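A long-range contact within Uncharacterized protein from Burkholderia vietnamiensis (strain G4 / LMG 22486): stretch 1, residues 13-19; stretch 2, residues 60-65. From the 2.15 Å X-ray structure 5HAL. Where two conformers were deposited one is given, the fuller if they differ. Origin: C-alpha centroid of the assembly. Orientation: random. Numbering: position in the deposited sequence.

Stretch 1, residues 13-19: TRRPPFA
Stretch 2, residues 60-65: EYTWQP

Residues 60-65 are a segment of a longer β-strand, with extended torsions such as -147°/142° at Trp63. Residues 13-19 form neither helix nor strand. From Arg14 (-81°/119°) through Arg15 (-123°/134°) to Pro16 (-72°/154°) the chain stays extended; it then folds into a type I β turn from Pro16 to Ala19, with Pro17 at -67°/-19° and Phe18 at -90°/6°. Ala19 N donates to Pro16 O at 3.1 Å, closing the turn. Proline, its phi restricted by the ring to near -65°, suits the first corner, held by Pro17. The two paths run nearly at right angles, 98° apart, and approach most closely in register at Pro16 and Trp63, whose CA atoms are 7.5 Å apart. No backbone-to-backbone hydrogen bond joins them, so side chains and water make the contact, which buries 386 Å² in all.

Trp63 is its centre. With chi1 66° (p) and chi2 -82°, its CA-to-CB bond points toward the first stretch, and the indole offers both faces. On one lies Pro16: Pro16 CB sits 3.6 Å from the centroid of the Trp63 six-membered ring, 17° off the normal, a CH-pi contact for which the compact proline ring, here C-gamma endo, is well shaped. On the opposite face lies the guanidinium of Arg14, whose side chain is extended (chi1 to chi3 all t, chi4 -112°). The planes are only 4° apart and the centres of the Arg14 guanidinium and Trp63 ring 3.7 Å, so the group stacks flat; Arg14 CZ is also 3.7 Å from the centroid of the Trp63 six-membered ring, a cation-pi arrangement. Arginine suits this place because its flat cation can cover an aromatic face while its N-H groups bond in its own plane. Arg14 NH2 donates to Trp63 O at 2.9 Å with an angle of 165°. This side chain is nevertheless exposed and poorly ordered.

Water 1 donates to Arg14 O (2.8 Å) and accepts from Trp63 NE1 (2.9 Å); water 2 accepts from Arg14 NH1 (2.8 Å) and from Trp63 N (2.9 Å).

Within the turn, buried Phe18 (chi1 44°, p; chi2 -94°) directs its ring edge toward the Trp63 indole face, its centroid 5.8 Å from that of the five-membered ring and the planes at 79°. Phe18 CZ is 3.9 Å from Trp63 CB. Tyr61, also buried, has chi1 65° (p) and chi2 -86°; Tyr61 CE2 lies 3.9 Å from Phe18 CE2, and Tyr61 OH 3.5 Å from Pro16 CG. Large aromatic rings suit these buried positions, filling space around the proline.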

# COMPACT_ATOMS: atom_id res chain seq x y z
N THR A 13 9.89 -4.94 18.48
CA THR A 13 8.73 -5.28 19.29
C THR A 13 7.46 -4.59 18.78
O THR A 13 6.34 -5.02 19.06
CB THR A 13 8.94 -4.91 20.78
N ARG A 14 7.65 -3.52 18.01
CA ARG A 14 6.56 -2.67 17.54
C ARG A 14 5.89 -3.31 16.32
O ARG A 14 6.54 -3.51 15.29
CB ARG A 14 7.10 -1.28 17.21
CG ARG A 14 6.16 -0.36 16.45
CD ARG A 14 6.84 0.98 16.15
NE ARG A 14 5.88 1.98 15.67
CZ ARG A 14 5.85 2.48 14.44
NH1 ARG A 14 6.73 2.09 13.52
NH2 ARG A 14 4.92 3.38 14.12
N ARG A 15 4.59 -3.62 16.43
CA ARG A 15 3.85 -4.21 15.31
C ARG A 15 2.64 -3.35 14.96
O ARG A 15 1.88 -2.96 15.85
CB ARG A 15 3.36 -5.64 15.63
CG ARG A 15 4.45 -6.70 15.79
CD ARG A 15 5.18 -7.00 14.47
NE ARG A 15 6.13 -8.10 14.63
CZ ARG A 15 7.36 -7.97 15.12
NH1 ARG A 15 7.81 -6.78 15.51
NH2 ARG A 15 8.15 -9.03 15.22
N PRO A 16 2.42 -3.08 13.67
CA PRO A 16 1.19 -2.40 13.26
C PRO A 16 0.00 -3.34 13.37
O PRO A 16 0.17 -4.57 13.30
CB PRO A 16 1.47 -2.04 11.79
CG PRO A 16 2.39 -3.13 11.34
CD PRO A 16 3.27 -3.44 12.53
N PRO A 17 -1.21 -2.81 13.55
CA PRO A 17 -2.37 -3.70 13.72
C PRO A 17 -2.67 -4.49 12.47
O PRO A 17 -3.35 -5.51 12.56
CB PRO A 17 -3.52 -2.75 14.07
CG PRO A 17 -2.90 -1.38 14.19
CD PRO A 17 -1.60 -1.39 13.49
N PHE A 18 -2.19 -4.05 11.31
CA PHE A 18 -2.42 -4.75 10.05
C PHE A 18 -1.34 -5.79 9.74
O PHE A 18 -1.39 -6.40 8.66
CB PHE A 18 -2.55 -3.75 8.90
CG PHE A 18 -1.53 -2.64 8.90
CD1 PHE A 18 -1.81 -1.42 9.50
CD2 PHE A 18 -0.30 -2.81 8.28
CE1 PHE A 18 -0.87 -0.39 9.49
CE2 PHE A 18 0.65 -1.78 8.27
CZ PHE A 18 0.36 -0.57 8.86
N ALA A 19 -0.40 -6.04 10.64
CA ALA A 19 0.62 -7.05 10.39
C ALA A 19 -0.03 -8.44 10.29
O ALA A 19 -0.99 -8.74 11.00
CB ALA A 19 1.69 -7.05 11.49
N GLU A 60 10.28 -2.88 2.12
CA GLU A 60 10.29 -2.42 3.50
C GLU A 60 9.46 -1.15 3.59
O GLU A 60 9.60 -0.26 2.75
CB GLU A 60 11.71 -2.10 3.99
CG GLU A 60 12.75 -3.19 3.85
CD GLU A 60 13.74 -2.95 2.72
OE1 GLU A 60 14.21 -3.95 2.15
OE2 GLU A 60 14.05 -1.77 2.41
N TYR A 61 8.62 -1.04 4.62
CA TYR A 61 7.79 0.16 4.75
C TYR A 61 7.93 0.75 6.15
O TYR A 61 8.35 0.08 7.09
CB TYR A 61 6.30 -0.15 4.46
CG TYR A 61 5.69 -1.08 5.47
CD1 TYR A 61 5.78 -2.46 5.33
CD2 TYR A 61 5.01 -0.59 6.59
CE1 TYR A 61 5.21 -3.33 6.27
CE2 TYR A 61 4.45 -1.45 7.55
CZ TYR A 61 4.56 -2.81 7.38
OH TYR A 61 4.00 -3.65 8.32
N THR A 62 7.57 2.03 6.26
CA THR A 62 7.32 2.69 7.53
C THR A 62 5.82 2.91 7.67
O THR A 62 5.08 2.93 6.68
CB THR A 62 8.05 4.05 7.61
OG1 THR A 62 7.58 4.92 6.57
CG2 THR A 62 9.57 3.85 7.45
N TRP A 63 5.37 3.05 8.91
CA TRP A 63 3.96 3.29 9.18
C TRP A 63 3.86 4.18 10.41
O TRP A 63 4.66 4.04 11.34
CB TRP A 63 3.20 1.98 9.41
CG TRP A 63 3.62 1.25 10.66
CD1 TRP A 63 4.69 0.42 10.81
CD2 TRP A 63 2.96 1.27 11.94
NE1 TRP A 63 4.75 -0.07 12.09
CE2 TRP A 63 3.69 0.43 12.81
CE3 TRP A 63 1.82 1.92 12.43
CZ2 TRP A 63 3.33 0.23 14.15
CZ3 TRP A 63 1.45 1.72 13.77
CH2 TRP A 63 2.21 0.88 14.61
N GLN A 64 2.89 5.10 10.39
CA GLN A 64 2.62 6.00 11.51
C GLN A 64 1.12 6.22 11.59
O GLN A 64 0.47 6.44 10.55
CB GLN A 64 3.31 7.37 11.37
CG GLN A 64 4.77 7.32 10.96
CD GLN A 64 5.66 6.78 12.07
OE1 GLN A 64 5.27 6.78 13.24
NE2 GLN A 64 6.85 6.32 11.70
N PRO A 65 0.54 6.22 12.79
CA PRO A 65 -0.87 6.60 12.91
C PRO A 65 -1.05 8.07 12.57
O PRO A 65 -0.21 8.91 12.91
CB PRO A 65 -1.20 6.31 14.38
CG PRO A 65 0.11 6.40 15.08
CD PRO A 65 1.14 5.90 14.10
O HOH W 1 6.61 -2.22 12.86
O HOH W 2 7.51 2.44 10.84